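Local coordinates for transcription antitermination protein NusB (Thermotoga maritima, PDB 1TZV) that probably binds the boxA antiterminator of ribosomal RNA operons and takes part in transcription antitermination, which rRNA gene transcription requires, at residues 10-15 with 48-53; 33-38 with 42-47; 66-71 with 128-133; 89-94 with 101-106. All blocks are in the same frame, centred on the assembly; numbering follows the deposited sequence.

Contact 1. Residues 10-15 with 48-53; sequences LAVFKA and RRYIRG
V12 turns its CG1 anti to the backbone N (chi1 174°), and this rotamer turns both methyls to helix 41-56, CG2 onto Y50 and CG1 mainly onto I51. I51 leaves its own helix across the line to V12, but the bend at its second torsion (chi2 -62°) brings CD1 round to face helix 5-19. There CD1 sits 3.7 Å from V12 CG1 and, one helical turn on, 4.0 Å from A15 CB. The V12 and I51 side chains run past each other in opposite senses. Y50 meets V12 differently, at about a right angle: CG2 of V12 presses on the root of the tyrosine, 3.6 Å from Y50 CB, well short of the phenol end. That polar end is occupied elsewhere, its OH bonded to E91 of helix 79-94. The side-chain contacts between the segments are apolar, and all four touching residues are buried, with L87 of helix 79-94 touching both V12 and Y50. The two short helical segments approach to 9.6 Å between axes at an angle of 38°. Such helix-on-helix packing, without any strand, is characteristic of the all-helical NusB fold.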
loop_
_atom_site.group_PDB
_atom_site.type_symbol
_atom_site.label_atom_id
_atom_site.label_comp_id
_atom_site.label_asym_id
_atom_site.label_seq_id
_atom_site.Cartn_x
_atom_site.Cartn_y
_atom_site.Cartn_z
ATOM N N LEU A 10 4.454 3.867 -5.874
ATOM C CA LEU A 10 3.565 3.526 -6.980
ATOM C C LEU A 10 4.010 2.232 -7.654
ATOM O O LEU A 10 3.180 1.479 -8.151
ATOM C CB LEU A 10 3.506 4.648 -8.022
ATOM C CG LEU A 10 2.439 5.733 -7.846
ATOM C CD1 LEU A 10 2.666 6.781 -8.927
ATOM C CD2 LEU A 10 1.016 5.142 -7.922
ATOM N N ALA A 11 5.313 1.965 -7.685
ATOM C CA ALA A 11 5.791 0.718 -8.305
ATOM C C ALA A 11 5.282 -0.473 -7.482
ATOM O O ALA A 11 4.906 -1.513 -8.036
ATOM C CB ALA A 11 7.330 0.698 -8.372
ATOM N N VAL A 12 5.296 -0.326 -6.155
ATOM C CA VAL A 12 4.794 -1.368 -5.263
ATOM C C VAL A 12 3.300 -1.575 -5.562
ATOM O O VAL A 12 2.833 -2.709 -5.726
ATOM C CB VAL A 12 5.005 -0.963 -3.774
ATOM C CG1 VAL A 12 4.350 -1.972 -2.878
ATOM C CG2 VAL A 12 6.493 -0.869 -3.458
ATOM N N PHE A 13 2.564 -0.469 -5.651
ATOM C CA PHE A 13 1.145 -0.560 -5.950
ATOM C C PHE A 13 0.918 -1.235 -7.300
ATOM O O PHE A 13 0.055 -2.100 -7.404
ATOM C CB PHE A 13 0.488 0.816 -5.955
ATOM C CG PHE A 13 -0.938 0.768 -6.408
ATOM C CD1 PHE A 13 -1.926 0.288 -5.561
ATOM C CD2 PHE A 13 -1.268 1.079 -7.712
ATOM C CE1 PHE A 13 -3.238 0.105 -6.025
ATOM C CE2 PHE A 13 -2.571 0.902 -8.189
ATOM C CZ PHE A 13 -3.553 0.412 -7.341
ATOM N N LYS A 14 1.674 -0.851 -8.325
ATOM C CA LYS A 14 1.498 -1.474 -9.632
ATOM C C LYS A 14 1.740 -2.975 -9.596
ATOM O O LYS A 14 1.037 -3.729 -10.274
ATOM C CB LYS A 14 2.406 -0.807 -10.665
ATOM C CG LYS A 14 2.021 0.634 -10.962
ATOM C CD LYS A 14 2.903 1.244 -12.043
ATOM C CE LYS A 14 4.353 1.315 -11.600
ATOM N NZ LYS A 14 5.248 1.788 -12.687
ATOM N N ALA A 15 2.710 -3.429 -8.807
ATOM C CA ALA A 15 2.966 -4.867 -8.713
ATOM C C ALA A 15 1.753 -5.553 -8.071
ATOM O O ALA A 15 1.308 -6.601 -8.537
ATOM C CB ALA A 15 4.250 -5.139 -7.907
ATOM N N ARG A 48 11.366 -3.429 -3.185
ATOM C CA ARG A 48 11.521 -4.857 -2.906
ATOM C C ARG A 48 11.184 -5.190 -1.436
ATOM O O ARG A 48 10.532 -6.207 -1.156
ATOM C CB ARG A 48 12.958 -5.314 -3.252
ATOM C CG ARG A 48 13.211 -5.328 -4.739
ATOM C CD ARG A 48 14.701 -5.491 -5.083
ATOM N NE ARG A 48 14.862 -5.485 -6.531
ATOM C CZ ARG A 48 15.915 -4.980 -7.172
ATOM N NH1 ARG A 48 15.959 -5.015 -8.494
ATOM N NH2 ARG A 48 16.911 -4.448 -6.484
ATOM N N ARG A 49 11.630 -4.354 -0.500
ATOM C CA ARG A 49 11.346 -4.582 0.910
ATOM C C ARG A 49 9.819 -4.509 1.142
ATOM O O ARG A 49 9.238 -5.340 1.859
ATOM C CB ARG A 49 12.067 -3.543 1.788
ATOM C CG ARG A 49 11.818 -3.747 3.266
ATOM C CD ARG A 49 12.513 -2.699 4.157
ATOM N NE ARG A 49 11.977 -1.353 3.963
ATOM C CZ ARG A 49 12.565 -0.418 3.227
ATOM N NH1 ARG A 49 11.999 0.773 3.093
ATOM N NH2 ARG A 49 13.729 -0.657 2.639
ATOM N N TYR A 50 9.185 -3.495 0.552
ATOM C CA TYR A 50 7.726 -3.346 0.664
ATOM C C TYR A 50 6.985 -4.590 0.154
ATOM O O TYR A 50 6.128 -5.150 0.846
ATOM C CB TYR A 50 7.226 -2.135 -0.154
ATOM C CG TYR A 50 7.186 -0.792 0.562
ATOM C CD1 TYR A 50 8.359 -0.201 1.052
ATOM C CD2 TYR A 50 5.981 -0.089 0.706
ATOM C CE1 TYR A 50 8.327 1.062 1.652
ATOM C CE2 TYR A 50 5.947 1.169 1.313
ATOM C CZ TYR A 50 7.117 1.737 1.771
ATOM O OH TYR A 50 7.077 3.008 2.294
ATOM N N ILE A 51 7.309 -5.004 -1.064
ATOM C CA ILE A 51 6.631 -6.161 -1.647
ATOM C C ILE A 51 6.864 -7.418 -0.819
ATOM O O ILE A 51 5.935 -8.183 -0.572
ATOM C CB ILE A 51 7.052 -6.335 -3.122
ATOM C CG1 ILE A 51 6.302 -5.303 -3.980
ATOM C CG2 ILE A 51 6.780 -7.766 -3.606
ATOM C CD1 ILE A 51 4.755 -5.450 -3.976
ATOM N N ARG A 52 8.089 -7.636 -0.347
ATOM C CA ARG A 52 8.326 -8.827 0.465
ATOM C C ARG A 52 7.599 -8.725 1.798
ATOM O O ARG A 52 7.079 -9.726 2.299
ATOM C CB ARG A 52 9.822 -9.055 0.661
ATOM C CG ARG A 52 10.449 -9.605 -0.612
ATOM C CD ARG A 52 11.941 -9.839 -0.501
ATOM N NE ARG A 52 12.296 -10.918 0.420
ATOM C CZ ARG A 52 13.552 -11.327 0.607
ATOM N NH1 ARG A 52 14.526 -10.737 -0.067
ATOM N NH2 ARG A 52 13.824 -12.304 1.459
ATOM N N GLY A 53 7.538 -7.513 2.352
ATOM C CA GLY A 53 6.853 -7.298 3.615
ATOM C C GLY A 53 5.354 -7.515 3.516
ATOM O O GLY A 53 4.725 -8.064 4.417
#

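Contact 2. Residues 33-38 with 42-47; sequences EILDET and KAKEDA
L35 points its branches at helix 41-56, and K44 runs out past them from that helix, reaching across to the backbone of D36. Of the two leucine methyls, CD1 rests on the backbone at K44, 4.2 Å from K44 CA, and CD2 meets A47 CB at the same 4.2 Å, one turn further along. K44 keeps its CG beside the backbone N (chi1 -70°) and is extended beyond, so that its aliphatic stem passes alongside the leucine and its far end arrives at the loop. CE stands 3.2 Å from D36 O. This is a helix-loop-helix connection, in which L35 is the first residue to abandon helical geometry as the chain leaves helix 27-34 and leads into helix 41-56. The loop is shaped by an Asx turn: D36 OD1 receives T38 N at 2.8 Å from above the carboxylate plane, and also T38 OG1 at 2.6 Å through its syn lone pair. With only an alanine at K44, the D36 carbonyl would probably lose the methylene beside it and L35 part of its flank. On the far side of helix 41-56, K42 NZ pairs with D46 OD2 at 3.1 Å, while D46 OD1 has R49 as a second charged partner.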
loop_
_atom_site.group_PDB
_atom_site.type_symbol
_atom_site.label_atom_id
_atom_site.label_comp_id
_atom_site.label_asym_id
_atom_site.label_seq_id
_atom_site.Cartn_x
_atom_site.Cartn_y
_atom_site.Cartn_z
ATOM N N GLU A 33 9.688 -6.754 -13.121
ATOM C CA GLU A 33 9.381 -6.339 -14.494
ATOM C C GLU A 33 9.139 -4.827 -14.522
ATOM O O GLU A 33 9.449 -4.145 -15.502
ATOM C CB GLU A 33 8.120 -7.029 -15.019
ATOM C CG GLU A 33 8.172 -8.550 -15.083
ATOM C CD GLU A 33 6.886 -9.136 -15.643
ATOM O OE1 GLU A 33 5.877 -8.400 -15.712
ATOM O OE2 GLU A 33 6.881 -10.331 -16.004
ATOM N N ILE A 34 8.580 -4.311 -13.431
ATOM C CA ILE A 34 8.260 -2.888 -13.301
ATOM C C ILE A 34 9.507 -2.057 -13.023
ATOM O O ILE A 34 9.694 -0.980 -13.603
ATOM C CB ILE A 34 7.221 -2.690 -12.160
ATOM C CG1 ILE A 34 5.883 -3.291 -12.601
ATOM C CG2 ILE A 34 7.056 -1.218 -11.814
ATOM C CD1 ILE A 34 4.952 -3.598 -11.450
ATOM N N LEU A 35 10.361 -2.558 -12.134
ATOM C CA LEU A 35 11.592 -1.856 -11.796
ATOM C C LEU A 35 12.543 -1.924 -12.987
ATOM O O LEU A 35 12.718 -2.973 -13.608
ATOM C CB LEU A 35 12.262 -2.477 -10.559
ATOM C CG LEU A 35 11.451 -2.401 -9.256
ATOM C CD1 LEU A 35 12.177 -3.165 -8.161
ATOM C CD2 LEU A 35 11.230 -0.947 -8.841
ATOM N N ASP A 36 13.124 -0.785 -13.323
ATOM C CA ASP A 36 14.074 -0.723 -14.423
ATOM C C ASP A 36 15.073 0.381 -14.145
ATOM O O ASP A 36 15.170 0.879 -13.018
ATOM C CB ASP A 36 13.358 -0.491 -15.764
ATOM C CG ASP A 36 12.516 0.762 -15.777
ATOM O OD1 ASP A 36 12.790 1.671 -14.979
ATOM O OD2 ASP A 36 11.585 0.846 -16.604
ATOM N N GLU A 37 15.817 0.763 -15.179
ATOM C CA GLU A 37 16.834 1.795 -15.064
ATOM C C GLU A 37 16.323 3.144 -14.572
ATOM O O GLU A 37 17.105 3.951 -14.068
ATOM C CB GLU A 37 17.549 1.977 -16.412
ATOM C CG GLU A 37 16.604 2.077 -17.604
ATOM C CD GLU A 37 15.955 0.745 -17.959
ATOM O OE1 GLU A 37 14.959 0.751 -18.719
ATOM O OE2 GLU A 37 16.445 -0.308 -17.493
ATOM N N THR A 38 15.024 3.399 -14.705
ATOM C CA THR A 38 14.481 4.680 -14.251
ATOM C C THR A 38 14.338 4.775 -12.730
ATOM O O THR A 38 14.054 5.849 -12.191
ATOM C CB THR A 38 13.119 5.007 -14.914
ATOM O OG1 THR A 38 12.105 4.118 -14.433
ATOM C CG2 THR A 38 13.226 4.882 -16.427
ATOM N N LYS A 42 18.210 2.947 -4.293
ATOM C CA LYS A 42 17.395 3.046 -3.081
ATOM C C LYS A 42 15.919 2.722 -3.355
ATOM O O LYS A 42 15.279 2.007 -2.582
ATOM C CB LYS A 42 17.515 4.456 -2.490
ATOM C CG LYS A 42 16.640 4.712 -1.281
ATOM C CD LYS A 42 17.110 3.953 -0.059
ATOM C CE LYS A 42 16.093 4.077 1.070
ATOM N NZ LYS A 42 15.521 5.452 1.140
ATOM N N ALA A 43 15.382 3.246 -4.451
ATOM C CA ALA A 43 13.977 2.978 -4.775
ATOM C C ALA A 43 13.764 1.486 -5.050
ATOM O O ALA A 43 12.735 0.922 -4.671
ATOM C CB ALA A 43 13.555 3.800 -5.971
ATOM N N LYS A 44 14.724 0.829 -5.694
ATOM C CA LYS A 44 14.578 -0.595 -5.957
ATOM C C LYS A 44 14.627 -1.361 -4.649
ATOM O O LYS A 44 13.864 -2.293 -4.435
ATOM C CB LYS A 44 15.683 -1.091 -6.893
ATOM C CG LYS A 44 15.558 -0.577 -8.310
ATOM C CD LYS A 44 16.709 -1.106 -9.176
ATOM C CE LYS A 44 16.578 -0.644 -10.619
ATOM N NZ LYS A 44 17.795 -0.962 -11.421
ATOM N N GLU A 45 15.557 -0.984 -3.785
ATOM C CA GLU A 45 15.695 -1.627 -2.485
ATOM C C GLU A 45 14.398 -1.467 -1.688
ATOM O O GLU A 45 13.877 -2.426 -1.121
ATOM C CB GLU A 45 16.851 -0.978 -1.711
ATOM C CG GLU A 45 17.110 -1.527 -0.329
ATOM C CD GLU A 45 18.107 -0.676 0.443
ATOM O OE1 GLU A 45 18.982 -0.054 -0.203
ATOM O OE2 GLU A 45 18.020 -0.639 1.691
ATOM N N ASP A 46 13.897 -0.237 -1.631
ATOM C CA ASP A 46 12.677 0.033 -0.883
ATOM C C ASP A 46 11.471 -0.722 -1.445
ATOM O O ASP A 46 10.753 -1.369 -0.690
ATOM C CB ASP A 46 12.387 1.535 -0.868
ATOM C CG ASP A 46 13.437 2.329 -0.112
ATOM O OD1 ASP A 46 14.141 1.741 0.732
ATOM O OD2 ASP A 46 13.533 3.553 -0.352
ATOM N N ALA A 47 11.265 -0.653 -2.755
ATOM C CA ALA A 47 10.123 -1.344 -3.363
ATOM C C ALA A 47 10.171 -2.837 -3.084
ATOM O O ALA A 47 9.159 -3.445 -2.745
ATOM C CB ALA A 47 10.082 -1.081 -4.840
#

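Contact 3. Residues 66-71 with 128-133; sequences SRYLEK and DRIAKE
Y68 is the third residue of a type I beta turn, S66 to L69, and lays its side chain against helix 117-134 as the chain sets out on the loop toward helix 79-94. One face of the phenol ring lies on I130, whose CG1 stands 3.8 Å from the Y68 ring centroid and 21° off its normal, a CH-pi contact. R129 passes the ring in the opposite sense. Its CB is 3.6 Å from Y68 CD2, and the bend at chi3 carries the guanidinium back until CD2 lies over one of its faces, the two planes 71° apart. From there R129 NH2 donates a weak bond of 3.0 Å to Y68 O. At the ring's far end, Y68 OH donates to E133 OE1 at 2.7 Å, the carboxylate oxygen coming in at the ring edge; the OH position is somewhat less sure. Replacing Y68 by an alanine would probably uncover the flank of I130 and leave E133 without its phenol partner. I126 and H134 also touch the Y68 side chain. A beta-turn tyrosine, met by a CH-pi contact on one face and E133 at the hydroxyl end, thus joins the loop after helix 58-66 to the last long helix of the all-helical NusB fold.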
loop_
_atom_site.group_PDB
_atom_site.type_symbol
_atom_site.label_atom_id
_atom_site.label_comp_id
_atom_site.label_asym_id
_atom_site.label_seq_id
_atom_site.Cartn_x
_atom_site.Cartn_y
_atom_site.Cartn_z
ATOM N N SER A 66 -9.932 -5.864 7.490
ATOM C CA SER A 66 -11.292 -6.374 7.566
ATOM C C SER A 66 -12.014 -5.994 8.864
ATOM O O SER A 66 -13.246 -5.964 8.895
ATOM C CB SER A 66 -11.290 -7.892 7.361
ATOM O OG SER A 66 -10.886 -8.226 6.029
ATOM N N ARG A 67 -11.263 -5.705 9.923
ATOM C CA ARG A 67 -11.885 -5.315 11.189
ATOM C C ARG A 67 -12.509 -3.923 11.101
ATOM O O ARG A 67 -13.179 -3.473 12.035
ATOM C CB ARG A 67 -10.857 -5.338 12.318
ATOM C CG ARG A 67 -10.360 -6.725 12.671
ATOM C CD ARG A 67 -9.320 -6.639 13.766
ATOM N NE ARG A 67 -8.212 -7.557 13.534
ATOM C CZ ARG A 67 -7.086 -7.549 14.236
ATOM N NH1 ARG A 67 -6.922 -6.670 15.215
ATOM N NH2 ARG A 67 -6.122 -8.411 13.950
ATOM N N TYR A 68 -12.287 -3.240 9.982
ATOM C CA TYR A 68 -12.841 -1.912 9.786
ATOM C C TYR A 68 -13.831 -1.866 8.630
ATOM O O TYR A 68 -14.318 -0.794 8.282
ATOM C CB TYR A 68 -11.707 -0.906 9.555
ATOM C CG TYR A 68 -10.758 -0.833 10.727
ATOM C CD1 TYR A 68 -9.720 -1.752 10.868
ATOM C CD2 TYR A 68 -10.938 0.115 11.737
ATOM C CE1 TYR A 68 -8.887 -1.736 11.984
ATOM C CE2 TYR A 68 -10.112 0.141 12.864
ATOM C CZ TYR A 68 -9.091 -0.791 12.976
ATOM O OH TYR A 68 -8.273 -0.791 14.085
ATOM N N LEU A 69 -14.133 -3.022 8.047
ATOM C CA LEU A 69 -15.061 -3.106 6.917
ATOM C C LEU A 69 -16.337 -3.798 7.377
ATOM O O LEU A 69 -16.281 -4.690 8.226
ATOM C CB LEU A 69 -14.431 -3.913 5.772
ATOM C CG LEU A 69 -13.114 -3.365 5.207
ATOM C CD1 LEU A 69 -12.559 -4.322 4.151
ATOM C CD2 LEU A 69 -13.353 -1.987 4.600
ATOM N N GLU A 70 -17.473 -3.367 6.834
ATOM C CA GLU A 70 -18.765 -3.975 7.150
ATOM C C GLU A 70 -19.612 -4.100 5.882
ATOM O O GLU A 70 -19.872 -5.207 5.424
ATOM C CB GLU A 70 -19.540 -3.160 8.189
ATOM C CG GLU A 70 -20.837 -3.837 8.636
ATOM C CD GLU A 70 -21.679 -2.947 9.522
ATOM O OE1 GLU A 70 -21.113 -2.372 10.465
ATOM O OE2 GLU A 70 -22.901 -2.822 9.278
ATOM N N LYS A 71 -20.034 -2.968 5.325
ATOM C CA LYS A 71 -20.849 -2.977 4.112
ATOM C C LYS A 71 -20.089 -3.684 2.998
ATOM O O LYS A 71 -20.652 -4.499 2.263
ATOM C CB LYS A 71 -21.179 -1.546 3.680
ATOM C CG LYS A 71 -21.983 -1.460 2.385
ATOM C CD LYS A 71 -22.205 -0.016 1.963
ATOM C CE LYS A 71 -23.039 0.070 0.693
ATOM N NZ LYS A 71 -23.282 1.483 0.289
ATOM N N ASP A 128 -7.735 6.287 8.585
ATOM C CA ASP A 128 -7.705 7.120 9.794
ATOM C C ASP A 128 -8.021 6.234 10.988
ATOM O O ASP A 128 -7.396 6.360 12.052
ATOM C CB ASP A 128 -8.751 8.244 9.737
ATOM C CG ASP A 128 -8.293 9.445 8.941
ATOM O OD1 ASP A 128 -9.141 10.344 8.737
ATOM O OD2 ASP A 128 -7.120 9.521 8.519
ATOM N N ARG A 129 -8.988 5.336 10.832
ATOM C CA ARG A 129 -9.383 4.436 11.906
ATOM C C ARG A 129 -8.277 3.429 12.230
ATOM O O ARG A 129 -7.975 3.171 13.400
ATOM C CB ARG A 129 -10.704 3.735 11.542
ATOM C CG ARG A 129 -11.918 4.679 11.577
ATOM C CD ARG A 129 -13.121 4.139 10.784
ATOM N NE ARG A 129 -13.657 2.906 11.352
ATOM C CZ ARG A 129 -14.287 1.953 10.665
ATOM N NH1 ARG A 129 -14.732 0.875 11.293
ATOM N NH2 ARG A 129 -14.452 2.053 9.348
ATOM N N ILE A 130 -7.649 2.852 11.213
ATOM C CA ILE A 130 -6.570 1.906 11.467
ATOM C C ILE A 130 -5.398 2.610 12.155
ATOM O O ILE A 130 -4.821 2.074 13.111
ATOM C CB ILE A 130 -6.057 1.258 10.154
ATOM C CG1 ILE A 130 -7.137 0.340 9.577
ATOM C CG2 ILE A 130 -4.757 0.491 10.403
ATOM C CD1 ILE A 130 -6.833 -0.139 8.153
ATOM N N ALA A 131 -5.059 3.802 11.683
ATOM C CA ALA A 131 -3.932 4.546 12.243
ATOM C C ALA A 131 -4.148 4.962 13.691
ATOM O O ALA A 131 -3.230 4.860 14.520
ATOM C CB ALA A 131 -3.642 5.779 11.392
ATOM N N LYS A 132 -5.356 5.395 14.021
ATOM C CA LYS A 132 -5.573 5.859 15.386
ATOM C C LYS A 132 -5.546 4.723 16.391
ATOM O O LYS A 132 -5.362 4.960 17.598
ATOM C CB LYS A 132 -6.870 6.657 15.490
ATOM C CG LYS A 132 -8.134 5.860 15.391
ATOM C CD LYS A 132 -9.333 6.795 15.520
ATOM C CE LYS A 132 -9.204 7.997 14.593
ATOM N N GLU A 133 -5.686 3.485 15.921
ATOM C CA GLU A 133 -5.668 2.347 16.830
ATOM C C GLU A 133 -4.424 1.480 16.678
ATOM O O GLU A 133 -4.142 0.659 17.557
ATOM C CB GLU A 133 -6.920 1.481 16.627
ATOM C CG GLU A 133 -8.199 2.248 16.892
ATOM C CD GLU A 133 -9.441 1.392 16.796
ATOM O OE1 GLU A 133 -9.364 0.269 16.261
ATOM O OE2 GLU A 133 -10.508 1.857 17.251
#

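Contact 4. Residues 89-94 with 101-106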
loop_
_atom_site.group_PDB
_atom_site.type_symbol
_atom_site.label_atom_id
_atom_site.label_comp_id
_atom_site.label_asym_id
_atom_site.label_seq_id
_atom_site.Cartn_x
_atom_site.Cartn_y
_atom_site.Cartn_z
ATOM N N THR A 89 -1.468 0.002 4.985
ATOM C CA THR A 89 -1.440 -0.660 6.296
ATOM C C THR A 89 -0.029 -1.197 6.540
ATOM O O THR A 89 0.521 -1.044 7.644
ATOM C CB THR A 89 -2.509 -1.770 6.356
ATOM O OG1 THR A 89 -3.793 -1.154 6.216
ATOM C CG2 THR A 89 -2.493 -2.509 7.715
ATOM N N TYR A 90 0.585 -1.790 5.523
ATOM C CA TYR A 90 1.944 -2.273 5.646
ATOM C C TYR A 90 2.856 -1.106 6.024
ATOM O O TYR A 90 3.669 -1.200 6.950
ATOM C CB TYR A 90 2.427 -2.863 4.311
ATOM C CG TYR A 90 3.932 -3.023 4.291
ATOM C CD1 TYR A 90 4.559 -4.068 4.999
ATOM C CD2 TYR A 90 4.740 -2.044 3.712
ATOM C CE1 TYR A 90 5.949 -4.108 5.136
ATOM C CE2 TYR A 90 6.135 -2.077 3.849
ATOM C CZ TYR A 90 6.718 -3.109 4.566
ATOM O OH TYR A 90 8.085 -3.114 4.763
ATOM N N GLU A 91 2.744 0.003 5.304
ATOM C CA GLU A 91 3.596 1.147 5.561
ATOM C C GLU A 91 3.375 1.705 6.971
ATOM O O GLU A 91 4.348 2.020 7.684
ATOM C CB GLU A 91 3.358 2.223 4.492
ATOM C CG GLU A 91 4.365 3.341 4.549
ATOM C CD GLU A 91 4.174 4.314 3.409
ATOM O OE1 GLU A 91 3.432 5.303 3.593
ATOM O OE2 GLU A 91 4.745 4.091 2.334
ATOM N N LEU A 92 2.122 1.832 7.369
ATOM C CA LEU A 92 1.763 2.312 8.708
ATOM C C LEU A 92 2.421 1.457 9.809
ATOM O O LEU A 92 3.038 1.976 10.761
ATOM C CB LEU A 92 0.254 2.205 8.884
ATOM C CG LEU A 92 -0.727 3.287 9.299
ATOM C CD1 LEU A 92 -1.898 3.313 8.320
ATOM C CD2 LEU A 92 -1.234 2.972 10.694
ATOM N N LEU A 93 2.299 0.143 9.689
ATOM C CA LEU A 93 2.818 -0.760 10.708
ATOM C C LEU A 93 4.308 -1.015 10.707
ATOM O O LEU A 93 4.918 -1.120 11.782
ATOM C CB LEU A 93 2.133 -2.122 10.583
ATOM C CG LEU A 93 0.628 -2.199 10.792
ATOM C CD1 LEU A 93 0.147 -3.586 10.371
ATOM C CD2 LEU A 93 0.308 -1.911 12.254
ATOM N N PHE A 94 4.903 -1.092 9.524
ATOM C CA PHE A 94 6.290 -1.509 9.393
ATOM C C PHE A 94 7.358 -0.552 8.947
ATOM O O PHE A 94 8.551 -0.817 9.146
ATOM C CB PHE A 94 6.326 -2.731 8.470
ATOM C CG PHE A 94 5.543 -3.897 8.992
ATOM C CD1 PHE A 94 6.054 -4.675 10.022
ATOM C CD2 PHE A 94 4.280 -4.200 8.490
ATOM C CE1 PHE A 94 5.317 -5.741 10.543
ATOM C CE2 PHE A 94 3.537 -5.260 9.003
ATOM C CZ PHE A 94 4.056 -6.032 10.037
ATOM N N GLU A 101 0.411 10.855 8.703
ATOM C CA GLU A 101 -0.208 11.752 7.736
ATOM C C GLU A 101 0.321 11.539 6.321
ATOM O O GLU A 101 -0.442 11.642 5.352
ATOM C CB GLU A 101 0.014 13.204 8.173
ATOM C CG GLU A 101 -0.596 14.242 7.246
ATOM C CD GLU A 101 -0.508 15.652 7.821
ATOM O OE1 GLU A 101 -1.179 15.921 8.842
ATOM O OE2 GLU A 101 0.233 16.485 7.256
ATOM N N VAL A 102 1.609 11.257 6.175
ATOM C CA VAL A 102 2.173 11.027 4.847
ATOM C C VAL A 102 1.626 9.723 4.254
ATOM O O VAL A 102 1.211 9.668 3.083
ATOM C CB VAL A 102 3.720 10.980 4.895
ATOM C CG1 VAL A 102 4.276 10.470 3.594
ATOM C CG2 VAL A 102 4.266 12.375 5.162
ATOM N N THR A 103 1.597 8.667 5.048
ATOM C CA THR A 103 1.081 7.393 4.574
ATOM C C THR A 103 -0.362 7.567 4.145
ATOM O O THR A 103 -0.755 7.137 3.052
ATOM C CB THR A 103 1.159 6.333 5.676
ATOM O OG1 THR A 103 2.538 6.046 5.932
ATOM C CG2 THR A 103 0.432 5.045 5.252
ATOM N N ILE A 104 -1.175 8.209 4.966
ATOM C CA ILE A 104 -2.582 8.349 4.624
ATOM C C ILE A 104 -2.805 9.266 3.421
ATOM O O ILE A 104 -3.524 8.903 2.483
ATOM C CB ILE A 104 -3.393 8.821 5.862
ATOM C CG1 ILE A 104 -3.294 7.756 6.963
ATOM C CG2 ILE A 104 -4.838 9.088 5.477
ATOM C CD1 ILE A 104 -4.024 8.132 8.239
ATOM N N ASP A 105 -2.180 10.433 3.414
ATOM C CA ASP A 105 -2.353 11.360 2.308
ATOM C C ASP A 105 -1.920 10.749 0.974
ATOM O O ASP A 105 -2.596 10.900 -0.042
ATOM C CB ASP A 105 -1.559 12.659 2.544
ATOM C CG ASP A 105 -2.169 13.546 3.621
ATOM O OD1 ASP A 105 -1.564 14.601 3.919
ATOM O OD2 ASP A 105 -3.236 13.201 4.168
ATOM N N GLU A 106 -0.788 10.059 0.955
ATOM C CA GLU A 106 -0.311 9.459 -0.289
ATOM C C GLU A 106 -1.191 8.308 -0.744
ATOM O O GLU A 106 -1.406 8.113 -1.939
ATOM C CB GLU A 106 1.122 8.962 -0.130
ATOM C CG GLU A 106 2.134 10.064 0.035
ATOM C CD GLU A 106 1.980 11.134 -1.014
ATOM O OE1 GLU A 106 1.829 10.783 -2.199
ATOM O OE2 GLU A 106 2.015 12.328 -0.660
HETATM O O HOH W 1 0.753 4.955 1.727
#
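The carboxylate of E91 is the flat group here, and it meets T103 and one water in different directions. At its outer edge OE1 takes the hydroxyl of T103 on the anti lone pair, with T103 OG1 only 2.6 Å from E91 OE1. Water 1 stands well out of the carboxylate plane, beyond OE1, and donates to E91 OE1 at 3.3 Å and to T103 O at 3.0 Å, so that it ties the glutamate to the backbone of helix 100-114 as well. The other oxygen, OE2, is met by R9, with Y50 as a second partner. T103 carries its OG1 beside the backbone N (chi1 -68°), which aims the hydroxyl at E91, while CG2, besides lying near E91 OE1, is 4.2 Å from L92 CD1. E91 and T103 thus approach from opposite directions across the join between helices 79-94 and 100-114, and I98 of the intervening loop touches both. Each oxygen of this buried carboxylate has at least two partners, among them an arginine on OE2. That environment is likely to favour the ionised form and to hold the group against rotation, making one acidic side chain a shared polar centre for several helices.

Contacts 1 and 2 share helix 41-56, and contact 2 is nested within the loop that contact 1 closes; their centres are 9 Å apart, and V12 CG2 comes within 3.7 Å of A47 CA. Contact 4 lies 13 Å from contact 1, centre to centre, joined to it by a probable hydrogen bond between Y50 OH and E91 OE2 (2.6 Å) and by contact of the Y50 and Y90 rings. It follows contact 1 in series but is nested inside the loop closed by contact 3, touching it through L92 CD2 and A131 CA at 3.5 Å. Contacts 2 and 3 lie farthest apart, about 31 Å between centres. Contact 4 touches contacts 1 and 3, which do not touch each other.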